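Local coordinates for protein telomerase reverse transcriptase (Candida tropicalis MYA-3404, PDB 6ZD1) that probably lengthens chromosome ends as a reverse transcriptase, copying a template within the telomerase RNA into short telomeric DNA repeats, at residues N588-Q591 with F592-N596; A618-K621 with L622-A626; Y643-M646 with K647-V651; A689-Q692 with E693-W697. All coordinates share one frame; numbering follows the deposited sequence.

Interaction 1 of 4, residues N588-Q591 with F592-N596; sequences NLKQ and FYCSN
Y593 lays its CB against the L589 carbonyl, 3.4 Å from L589 O, one helical turn before it, and hands its backbone N-H to the same oxygen. F592 comes at that carbonyl from another direction: its CB is 3.7 Å from L589 O, and the oxygen sits near the plane of the aromatic ring, at its edge. On the next line of side chains, K590 kinks at chi2 (-82°), which turns its methylene chain along the helix and puts CD 3.9 Å from C594 SG; the still closer approach of the lysine's end to the sulfur is doubtful in the model. These contacts belong to the last turns of helix 582-596, part of the largely helical C-terminal region, probably the counterpart of the polymerase thumb, as in other telomerases. Here L589 and Y593 pack on helix 609-637, the Y593 ring lying on I619 and T623, and its hydroxyl is hydrogen-bonded to T656 of helix 642-664. At the end of the helix, N596 folds back: its ND2 donates to F592 O at 2.7 Å, roughly in the asparagine's own amide plane, while N596 N reaches the same oxygen from the opposite face of the carbonyl at 3.2 Å. The fold also leaves ND2 3.1 Å above the plane of the F592 ring, offset toward its rim.

Interaction 2 of 4, residues A618-K621 with L622-A626; sequences AILK and LTFEA
T623 turns its hydroxyl back on I619: OG1 donates to I619 O at 2.8 Å, one turn earlier in helix 609-637. The usual i to i+4 backbone bond from T623 N ends on this oxygen too, at 3.0 Å, so the carbonyl is gripped twice, from opposite faces of its plane; OG1 stands 37° out of that plane and uses no lone pair direction. The rotation of T623 explains this, since OG1 lies beside its backbone N and opposite the carbonyl carbon (chi1 -55°). Such a threonine-to-carbonyl bond is a common way for a helix to satisfy a buried hydroxyl, and this helix belongs to the helical bundle of the thumb-like C-terminal region. One residue on, L620 and F624 stand side by side and point the same way, with L620 CD2 3.9 Å from F624 CE2; the edge of the F624 ring meets L620 O near the ring plane. K621 and E625 instead cross at a slant on the outer surface, joined by a weak salt bridge between K621 NZ and E625 OE2. A lysine chain bent at chi3 and chi4 brings its amine round to the glutamate. Farther out, I619 and L622 lie on F572, L620 touches T680, and F624 packs on I681 and S684 of helix 670-684 and on L685 just after it. The glutamate also runs its own stem over the backbone, E625 CG lying 3.1 Å from K621 O.

Interaction 3 of 4, residues Y643-M646 with K647-V651; sequences YRFM and KFLHV
F645 and L649 carry a CH-pi contact along helix 642-664: L649 CG lies over one face of the F645 ring, 4.1 Å from its centroid and 19° off the ring normal, toward the rim. The leucine methyls finish the overlap, CD1 at 3.6 Å from F645 CE2 and CD2 at 3.8 Å from F645 CZ. F645 CG is anti to its backbone N (chi1 178°), which swings the ring along the helix toward the following turn, where L649 lies. A second apolar touch, oblique rather than face or edge, joins F645 CE1 to F648 CD2 at 4.0 Å. Both phenylalanines have further aromatic neighbours: F645 meets F640 with inclined planes, and F648 stacks with F586 of helix 582-596. Methylene packing on a carbonyl is the next kind. K647 stretches out beyond CG and draws its stem past Y643 O, with CG and CD each 3.6 Å away, on the exposed side of the helix. Backbone bonds complete the account: K647, F648, L649 and H650 each donate to the residue four before, the shortest being H650 N to M646 O at 2.6 Å; M646 is a selenomethionine in this crystal. F645, F648 and L649 thus give the helix an apolar side packed in the bundle of the thumb-like region, and M646 packs beside W697. R644 and K647 lie at the surface, like charges 6.8 Å apart from NH2 to NZ, and R644 also has a weak, long ion pair with E641 that probably offsets part of its charge.

Interaction 4 of 4, residues A689-Q692 with E693-W697; sequences ATKQ and EIIEW
K691 occupies the N-cap position of helix 692-699, the last helix of the C-terminal bundle, and packs its stem on I695. The apolar contact runs along three methylenes: I695 CD1 lies 3.5 Å from K691 CD and also touches CB and CG of the lysine, the two side chains lying side by side and pointing the same way. With K691 CG between its backbone N and carbonyl carbon (chi1 54°), the stem stands up beside the isoleucine; it then bends at chi4, and NZ bonds to M688 O in the preceding loop. I694 is buried against F645 and L649 of helix 642-664, with F640 and M688 beside it. Backbone hydrogen bonds start the helix. I695 N donates to K691 O at 2.7 Å, with a nearly straight C=O...N angle of 172°, and E696 N follows on Q692 O at 2.8 Å. Charged groups come third: E693, in the first turn, makes a salt bridge through OE1 to R642, and its place near the helix start would probably let its negative charge interact well with the positive end of the helix dipole. Q692 and E696 stay at the surface. The isoleucine also closes on the carbonyl of the N-cap residue, I695 CD1 lying 3.4 Å from K691 O.

Overall arrangement
Three contacts are turns within helices and interaction 4 is the start of one, all in one C-terminal helical bundle. Interactions 1 and 2, centres 10 Å apart, join where Y593 CD1 meets I619 CG2 at 3.4 Å. Interaction 3 lies against both: F648 reaches L589 of interaction 1, and L649 CD2 packs on F624 CZ of interaction 2 at 3.6 Å. Interaction 4 packs against interaction 3, through F645 CD2 on I694 CD1 at 3.6 Å, W697 CH2 3.4 Å from M646 O, and a probable hydrogen bond of 3.0 Å between Y643 OH and E693 OE2. It stays about 13 Å from interaction 1, nearest atoms, and about 8 Å from interaction 2.

Interaction 1 of 4, residues N588-Q591 with F592-N596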
loop_
_atom_site.group_PDB
_atom_site.type_symbol
_atom_site.label_atom_id
_atom_site.label_comp_id
_atom_site.label_asym_id
_atom_site.label_seq_id
_atom_site.Cartn_x
_atom_site.Cartn_y
_atom_site.Cartn_z
ATOM N N ASN A 588 -6.823 6.091 20.024
ATOM C CA ASN A 588 -6.678 4.662 19.784
ATOM C C ASN A 588 -7.107 4.296 18.367
ATOM O O ASN A 588 -6.423 3.521 17.687
ATOM C CB ASN A 588 -7.486 3.884 20.821
ATOM C CG ASN A 588 -7.382 2.391 20.641
ATOM O OD1 ASN A 588 -8.172 1.788 19.918
ATOM N ND2 ASN A 588 -6.406 1.783 21.302
ATOM N N LEU A 589 -8.227 4.859 17.896
ATOM C CA LEU A 589 -8.692 4.554 16.546
ATOM C C LEU A 589 -7.791 5.175 15.485
ATOM O O LEU A 589 -7.720 4.667 14.361
ATOM C CB LEU A 589 -10.134 5.024 16.357
ATOM C CG LEU A 589 -11.221 4.263 17.116
ATOM C CD1 LEU A 589 -12.583 4.856 16.822
ATOM C CD2 LEU A 589 -11.197 2.777 16.777
ATOM N N LYS A 590 -7.090 6.259 15.814
ATOM C CA LYS A 590 -6.103 6.778 14.876
ATOM C C LYS A 590 -4.919 5.827 14.777
ATOM O O LYS A 590 -4.395 5.592 13.682
ATOM C CB LYS A 590 -5.654 8.178 15.300
ATOM C CG LYS A 590 -5.089 9.027 14.169
ATOM C CD LYS A 590 -3.646 8.683 13.911
ATOM C CE LYS A 590 -3.131 9.273 12.623
ATOM N NZ LYS A 590 -1.720 8.791 12.404
ATOM N N GLN A 591 -4.505 5.247 15.908
ATOM C CA GLN A 591 -3.493 4.197 15.876
ATOM C C GLN A 591 -3.965 3.001 15.060
ATOM O O GLN A 591 -3.219 2.480 14.223
ATOM C CB GLN A 591 -3.143 3.761 17.295
ATOM C CG GLN A 591 -2.211 4.711 17.995
ATOM C CD GLN A 591 -0.934 4.914 17.210
ATOM O OE1 GLN A 591 -0.157 3.976 17.010
ATOM N NE2 GLN A 591 -0.715 6.138 16.741
ATOM N N PHE A 592 -5.212 2.568 15.272
ATOM C CA PHE A 592 -5.736 1.420 14.537
ATOM C C PHE A 592 -5.757 1.687 13.039
ATOM O O PHE A 592 -5.390 0.816 12.240
ATOM C CB PHE A 592 -7.137 1.074 15.040
ATOM C CG PHE A 592 -7.861 0.072 14.182
ATOM C CD1 PHE A 592 -7.637 -1.286 14.341
ATOM C CD2 PHE A 592 -8.773 0.488 13.223
ATOM C CE1 PHE A 592 -8.302 -2.211 13.555
ATOM C CE2 PHE A 592 -9.438 -0.433 12.433
ATOM C CZ PHE A 592 -9.203 -1.784 12.600
ATOM N N TYR A 593 -6.164 2.893 12.640
ATOM C CA TYR A 593 -6.290 3.203 11.219
ATOM C C TYR A 593 -4.935 3.163 10.526
ATOM O O TYR A 593 -4.774 2.508 9.489
ATOM C CB TYR A 593 -6.944 4.573 11.042
ATOM C CG TYR A 593 -7.306 4.904 9.615
ATOM C CD1 TYR A 593 -8.542 4.546 9.100
ATOM C CD2 TYR A 593 -6.422 5.585 8.787
ATOM C CE1 TYR A 593 -8.885 4.840 7.799
ATOM C CE2 TYR A 593 -6.761 5.886 7.476
ATOM C CZ TYR A 593 -7.996 5.510 6.990
ATOM O OH TYR A 593 -8.355 5.803 5.695
ATOM N N CYS A 594 -3.939 3.845 11.096
ATOM C CA CYS A 594 -2.609 3.835 10.492
ATOM C C CYS A 594 -1.984 2.451 10.530
ATOM O O CYS A 594 -1.210 2.100 9.634
ATOM C CB CYS A 594 -1.694 4.841 11.188
ATOM S SG CYS A 594 -2.239 6.544 11.033
ATOM N N SER A 595 -2.305 1.652 11.549
ATOM C CA SER A 595 -1.713 0.323 11.640
ATOM C C SER A 595 -2.212 -0.588 10.528
ATOM O O SER A 595 -1.482 -1.486 10.094
ATOM C CB SER A 595 -2.015 -0.297 13.005
ATOM O OG SER A 595 -1.463 -1.601 13.106
ATOM N N ASN A 596 -3.435 -0.370 10.044
ATOM C CA ASN A 596 -3.995 -1.211 8.997
ATOM C C ASN A 596 -3.923 -0.577 7.617
ATOM O O ASN A 596 -4.247 -1.247 6.632
ATOM C CB ASN A 596 -5.454 -1.558 9.323
ATOM C CG ASN A 596 -5.581 -2.414 10.565
ATOM O OD1 ASN A 596 -5.499 -3.640 10.501
ATOM N ND2 ASN A 596 -5.772 -1.769 11.707
#

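Interaction 2 of 4, residues A618-K621 with L622-A626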
loop_
_atom_site.group_PDB
_atom_site.type_symbol
_atom_site.label_atom_id
_atom_site.label_comp_id
_atom_site.label_asym_id
_atom_site.label_seq_id
_atom_site.Cartn_x
_atom_site.Cartn_y
_atom_site.Cartn_z
ATOM N N ALA A 618 -12.921 -0.145 3.560
ATOM C CA ALA A 618 -12.950 -1.232 4.533
ATOM C C ALA A 618 -12.318 -0.811 5.855
ATOM O O ALA A 618 -12.858 -1.110 6.927
ATOM C CB ALA A 618 -12.244 -2.464 3.968
ATOM N N ILE A 619 -11.178 -0.112 5.803
ATOM C CA ILE A 619 -10.578 0.388 7.039
ATOM C C ILE A 619 -11.489 1.421 7.687
ATOM O O ILE A 619 -11.663 1.432 8.912
ATOM C CB ILE A 619 -9.178 0.973 6.787
ATOM C CG1 ILE A 619 -8.322 0.001 5.982
ATOM C CG2 ILE A 619 -8.494 1.257 8.110
ATOM C CD1 ILE A 619 -8.043 -1.281 6.707
ATOM N N LEU A 620 -12.081 2.305 6.879
ATOM C CA LEU A 620 -12.967 3.330 7.421
ATOM C C LEU A 620 -14.159 2.701 8.133
ATOM O O LEU A 620 -14.467 3.054 9.278
ATOM C CB LEU A 620 -13.437 4.268 6.305
ATOM C CG LEU A 620 -12.436 5.296 5.763
ATOM C CD1 LEU A 620 -13.028 6.052 4.583
ATOM C CD2 LEU A 620 -11.999 6.266 6.851
ATOM N N LYS A 621 -14.824 1.740 7.483
ATOM C CA LYS A 621 -16.018 1.141 8.077
ATOM C C LYS A 621 -15.705 0.504 9.425
ATOM O O LYS A 621 -16.460 0.677 10.389
ATOM C CB LYS A 621 -16.627 0.109 7.127
ATOM C CG LYS A 621 -17.299 0.714 5.903
ATOM C CD LYS A 621 -17.735 -0.354 4.899
ATOM C CE LYS A 621 -19.007 -1.077 5.334
ATOM N NZ LYS A 621 -18.766 -2.146 6.347
ATOM N N LEU A 622 -14.587 -0.218 9.521
ATOM C CA LEU A 622 -14.206 -0.795 10.806
ATOM C C LEU A 622 -13.942 0.290 11.840
ATOM O O LEU A 622 -14.312 0.146 13.012
ATOM C CB LEU A 622 -12.974 -1.678 10.644
ATOM C CG LEU A 622 -13.251 -2.986 9.918
ATOM C CD1 LEU A 622 -11.968 -3.777 9.785
ATOM C CD2 LEU A 622 -14.308 -3.778 10.670
ATOM N N THR A 623 -13.331 1.398 11.420
ATOM C CA THR A 623 -13.054 2.475 12.360
ATOM C C THR A 623 -14.346 3.104 12.862
ATOM O O THR A 623 -14.509 3.317 14.069
ATOM C CB THR A 623 -12.156 3.524 11.708
ATOM O OG1 THR A 623 -10.969 2.895 11.206
ATOM C CG2 THR A 623 -11.761 4.589 12.723
ATOM N N PHE A 624 -15.293 3.374 11.960
ATOM C CA PHE A 624 -16.544 3.990 12.385
ATOM C C PHE A 624 -17.460 3.005 13.095
ATOM O O PHE A 624 -18.255 3.415 13.950
ATOM C CB PHE A 624 -17.255 4.618 11.191
ATOM C CG PHE A 624 -16.588 5.859 10.696
ATOM C CD1 PHE A 624 -16.808 7.070 11.324
ATOM C CD2 PHE A 624 -15.722 5.815 9.620
ATOM C CE1 PHE A 624 -16.185 8.217 10.879
ATOM C CE2 PHE A 624 -15.097 6.959 9.169
ATOM C CZ PHE A 624 -15.326 8.161 9.799
ATOM N N GLU A 625 -17.353 1.711 12.778
ATOM C CA GLU A 625 -18.102 0.720 13.543
ATOM C C GLU A 625 -17.702 0.746 15.011
ATOM O O GLU A 625 -18.539 0.504 15.888
ATOM C CB GLU A 625 -17.892 -0.678 12.956
ATOM C CG GLU A 625 -18.749 -0.989 11.733
ATOM C CD GLU A 625 -18.233 -2.181 10.938
ATOM O OE1 GLU A 625 -17.524 -3.033 11.520
ATOM O OE2 GLU A 625 -18.529 -2.258 9.726
ATOM N N ALA A 626 -16.439 1.069 15.304
ATOM C CA ALA A 626 -16.035 1.201 16.699
ATOM C C ALA A 626 -16.691 2.414 17.342
ATOM O O ALA A 626 -17.119 2.355 18.500
ATOM C CB ALA A 626 -14.513 1.294 16.799
#

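Interaction 3 of 4, residues Y643-M646 with K647-V651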
loop_
_atom_site.group_PDB
_atom_site.type_symbol
_atom_site.label_atom_id
_atom_site.label_comp_id
_atom_site.label_asym_id
_atom_site.label_seq_id
_atom_site.Cartn_x
_atom_site.Cartn_y
_atom_site.Cartn_z
ATOM N N TYR A 643 -16.316 19.434 17.127
ATOM C CA TYR A 643 -15.098 20.034 16.593
ATOM C C TYR A 643 -13.892 19.137 16.839
ATOM O O TYR A 643 -13.033 18.991 15.965
ATOM C CB TYR A 643 -14.878 21.419 17.204
ATOM C CG TYR A 643 -15.949 22.426 16.842
ATOM C CD1 TYR A 643 -16.152 22.805 15.520
ATOM C CD2 TYR A 643 -16.752 23.002 17.820
ATOM C CE1 TYR A 643 -17.130 23.726 15.179
ATOM C CE2 TYR A 643 -17.732 23.925 17.488
ATOM C CZ TYR A 643 -17.913 24.282 16.166
ATOM O OH TYR A 643 -18.883 25.198 15.829
ATOM N N ARG A 644 -13.837 18.488 18.005
ATOM C CA ARG A 644 -12.783 17.509 18.247
ATOM C C ARG A 644 -12.913 16.333 17.289
ATOM O O ARG A 644 -11.906 15.794 16.813
ATOM C CB ARG A 644 -12.837 17.035 19.699
ATOM C CG ARG A 644 -11.907 15.884 20.022
ATOM C CD ARG A 644 -11.978 15.515 21.497
ATOM N NE ARG A 644 -11.634 16.639 22.365
ATOM C CZ ARG A 644 -10.390 16.997 22.667
ATOM N NH1 ARG A 644 -9.363 16.324 22.162
ATOM N NH2 ARG A 644 -10.170 18.032 23.469
ATOM N N PHE A 645 -14.149 15.953 16.961
ATOM C CA PHE A 645 -14.364 14.853 16.031
ATOM C C PHE A 645 -13.928 15.220 14.621
ATOM O O PHE A 645 -13.459 14.351 13.874
ATOM C CB PHE A 645 -15.838 14.449 16.042
ATOM C CG PHE A 645 -16.173 13.346 15.080
ATOM C CD1 PHE A 645 -15.597 12.094 15.213
ATOM C CD2 PHE A 645 -17.084 13.555 14.056
ATOM C CE1 PHE A 645 -15.915 11.072 14.332
ATOM C CE2 PHE A 645 -17.406 12.538 13.173
ATOM C CZ PHE A 645 -16.819 11.295 13.311
HETATM N N MSE A 646 -14.044 16.489 14.245
HETATM C CA MSE A 646 -13.694 16.902 12.892
HETATM C C MSE A 646 -12.189 16.942 12.704
HETATM O O MSE A 646 -11.678 16.567 11.647
HETATM C CB MSE A 646 -14.296 18.260 12.574
HETATM C CG MSE A 646 -15.788 18.199 12.325
HETATM SE SE MSE A 646 -16.544 19.950 11.953
HETATM C CE MSE A 646 -17.606 20.161 13.568
ATOM N N LYS A 647 -11.479 17.376 13.744
ATOM C CA LYS A 647 -10.025 17.276 13.717
ATOM C C LYS A 647 -9.600 15.827 13.540
ATOM O O LYS A 647 -8.675 15.534 12.775
ATOM C CB LYS A 647 -9.432 17.873 14.993
ATOM C CG LYS A 647 -9.542 19.387 15.053
ATOM C CD LYS A 647 -9.541 19.898 16.483
ATOM C CE LYS A 647 -9.832 21.387 16.521
ATOM N NZ LYS A 647 -10.145 21.859 17.895
ATOM N N PHE A 648 -10.288 14.905 14.219
ATOM C CA PHE A 648 -10.030 13.483 14.010
ATOM C C PHE A 648 -10.294 13.091 12.563
ATOM O O PHE A 648 -9.474 12.411 11.933
ATOM C CB PHE A 648 -10.884 12.648 14.968
ATOM C CG PHE A 648 -10.873 11.171 14.672
ATOM C CD1 PHE A 648 -9.830 10.369 15.111
ATOM C CD2 PHE A 648 -11.919 10.584 13.974
ATOM C CE1 PHE A 648 -9.825 9.006 14.851
ATOM C CE2 PHE A 648 -11.921 9.221 13.707
ATOM C CZ PHE A 648 -10.870 8.433 14.147
ATOM N N LEU A 649 -11.429 13.522 12.004
ATOM C CA LEU A 649 -11.689 13.235 10.595
ATOM C C LEU A 649 -10.623 13.864 9.707
ATOM O O LEU A 649 -10.108 13.213 8.790
ATOM C CB LEU A 649 -13.077 13.732 10.192
ATOM C CG LEU A 649 -14.283 13.018 10.807
ATOM C CD1 LEU A 649 -15.558 13.689 10.345
ATOM C CD2 LEU A 649 -14.295 11.543 10.446
ATOM N N HIS A 650 -10.249 15.115 9.991
ATOM C CA HIS A 650 -9.250 15.787 9.168
ATOM C C HIS A 650 -7.909 15.066 9.231
ATOM O O HIS A 650 -7.233 14.915 8.209
ATOM C CB HIS A 650 -9.098 17.246 9.594
ATOM C CG HIS A 650 -8.176 18.034 8.713
ATOM N ND1 HIS A 650 -6.808 18.032 8.875
ATOM C CD2 HIS A 650 -8.428 18.845 7.658
ATOM C CE1 HIS A 650 -6.255 18.808 7.960
ATOM N NE2 HIS A 650 -7.217 19.313 7.207
ATOM N N VAL A 651 -7.500 14.620 10.421
ATOM C CA VAL A 651 -6.270 13.836 10.528
ATOM C C VAL A 651 -6.396 12.525 9.753
ATOM O O VAL A 651 -5.470 12.121 9.039
ATOM C CB VAL A 651 -5.914 13.596 12.006
ATOM C CG1 VAL A 651 -4.825 12.552 12.120
ATOM C CG2 VAL A 651 -5.465 14.899 12.667
#

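Interaction 4 of 4, residues A689-Q692 with E693-W697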
loop_
_atom_site.group_PDB
_atom_site.type_symbol
_atom_site.label_atom_id
_atom_site.label_comp_id
_atom_site.label_asym_id
_atom_site.label_seq_id
_atom_site.Cartn_x
_atom_site.Cartn_y
_atom_site.Cartn_z
ATOM N N ALA A 689 -27.434 11.225 14.708
ATOM C CA ALA A 689 -28.565 12.086 14.379
ATOM C C ALA A 689 -28.103 13.501 14.049
ATOM O O ALA A 689 -28.547 14.092 13.058
ATOM C CB ALA A 689 -29.574 12.101 15.530
ATOM N N THR A 690 -27.213 14.061 14.865
ATOM C CA THR A 690 -26.764 15.445 14.703
ATOM C C THR A 690 -25.376 15.438 14.069
ATOM O O THR A 690 -24.358 15.314 14.751
ATOM C CB THR A 690 -26.767 16.170 16.042
ATOM O OG1 THR A 690 -28.046 16.003 16.668
ATOM C CG2 THR A 690 -26.498 17.653 15.840
ATOM N N LYS A 691 -25.338 15.567 12.740
ATOM C CA LYS A 691 -24.069 15.610 12.027
ATOM C C LYS A 691 -24.039 16.652 10.913
ATOM O O LYS A 691 -23.079 16.665 10.128
ATOM C CB LYS A 691 -23.748 14.227 11.442
ATOM C CG LYS A 691 -24.855 13.649 10.565
ATOM C CD LYS A 691 -24.438 12.307 9.978
ATOM C CE LYS A 691 -25.526 11.716 9.099
ATOM N NZ LYS A 691 -26.786 11.499 9.856
ATOM N N GLN A 692 -25.040 17.530 10.828
ATOM C CA GLN A 692 -25.156 18.423 9.678
ATOM C C GLN A 692 -23.921 19.300 9.533
ATOM O O GLN A 692 -23.360 19.425 8.440
ATOM C CB GLN A 692 -26.414 19.280 9.804
ATOM C CG GLN A 692 -26.545 20.321 8.706
ATOM C CD GLN A 692 -27.767 21.202 8.872
ATOM O OE1 GLN A 692 -28.803 20.761 9.372
ATOM N NE2 GLN A 692 -27.650 22.457 8.456
ATOM N N GLU A 693 -23.472 19.903 10.635
ATOM C CA GLU A 693 -22.284 20.744 10.567
ATOM C C GLU A 693 -21.046 19.914 10.254
ATOM O O GLU A 693 -20.172 20.355 9.497
ATOM C CB GLU A 693 -22.114 21.506 11.880
ATOM C CG GLU A 693 -20.985 22.522 11.885
ATOM C CD GLU A 693 -20.998 23.392 13.131
ATOM O OE1 GLU A 693 -21.929 23.243 13.952
ATOM O OE2 GLU A 693 -20.080 24.225 13.289
ATOM N N ILE A 694 -20.973 18.694 10.794
ATOM C CA ILE A 694 -19.847 17.810 10.497
ATOM C C ILE A 694 -19.818 17.465 9.014
ATOM O O ILE A 694 -18.774 17.550 8.359
ATOM C CB ILE A 694 -19.909 16.538 11.360
ATOM C CG1 ILE A 694 -19.823 16.878 12.849
ATOM C CG2 ILE A 694 -18.791 15.582 10.969
ATOM C CD1 ILE A 694 -20.018 15.668 13.752
ATOM N N ILE A 695 -20.966 17.065 8.461
ATOM C CA ILE A 695 -20.990 16.659 7.061
ATOM C C ILE A 695 -20.785 17.871 6.160
ATOM O O ILE A 695 -20.071 17.800 5.152
ATOM C CB ILE A 695 -22.298 15.903 6.732
ATOM C CG1 ILE A 695 -22.165 14.401 7.010
ATOM C CG2 ILE A 695 -22.627 16.017 5.264
ATOM C CD1 ILE A 695 -21.786 14.030 8.419
ATOM N N GLU A 696 -21.361 19.016 6.531
ATOM C CA GLU A 696 -21.155 20.225 5.739
ATOM C C GLU A 696 -19.681 20.613 5.698
ATOM O O GLU A 696 -19.168 21.025 4.650
ATOM C CB GLU A 696 -21.992 21.373 6.299
ATOM C CG GLU A 696 -21.829 22.668 5.534
ATOM C CD GLU A 696 -22.533 23.824 6.202
ATOM O OE1 GLU A 696 -22.967 23.658 7.362
ATOM O OE2 GLU A 696 -22.656 24.894 5.567
ATOM N N TRP A 697 -18.980 20.478 6.827
ATOM C CA TRP A 697 -17.539 20.705 6.831
ATOM C C TRP A 697 -16.826 19.676 5.970
ATOM O O TRP A 697 -15.867 20.002 5.262
ATOM C CB TRP A 697 -16.994 20.659 8.257
ATOM C CG TRP A 697 -15.503 20.492 8.305
ATOM C CD1 TRP A 697 -14.573 21.484 8.271
ATOM C CD2 TRP A 697 -14.771 19.258 8.389
ATOM N NE1 TRP A 697 -13.306 20.951 8.330
ATOM C CE2 TRP A 697 -13.401 19.587 8.406
ATOM C CE3 TRP A 697 -15.140 17.911 8.454
ATOM C CZ2 TRP A 697 -12.402 18.620 8.486
ATOM C CZ3 TRP A 697 -14.144 16.951 8.536
ATOM C CH2 TRP A 697 -12.793 17.311 8.550
#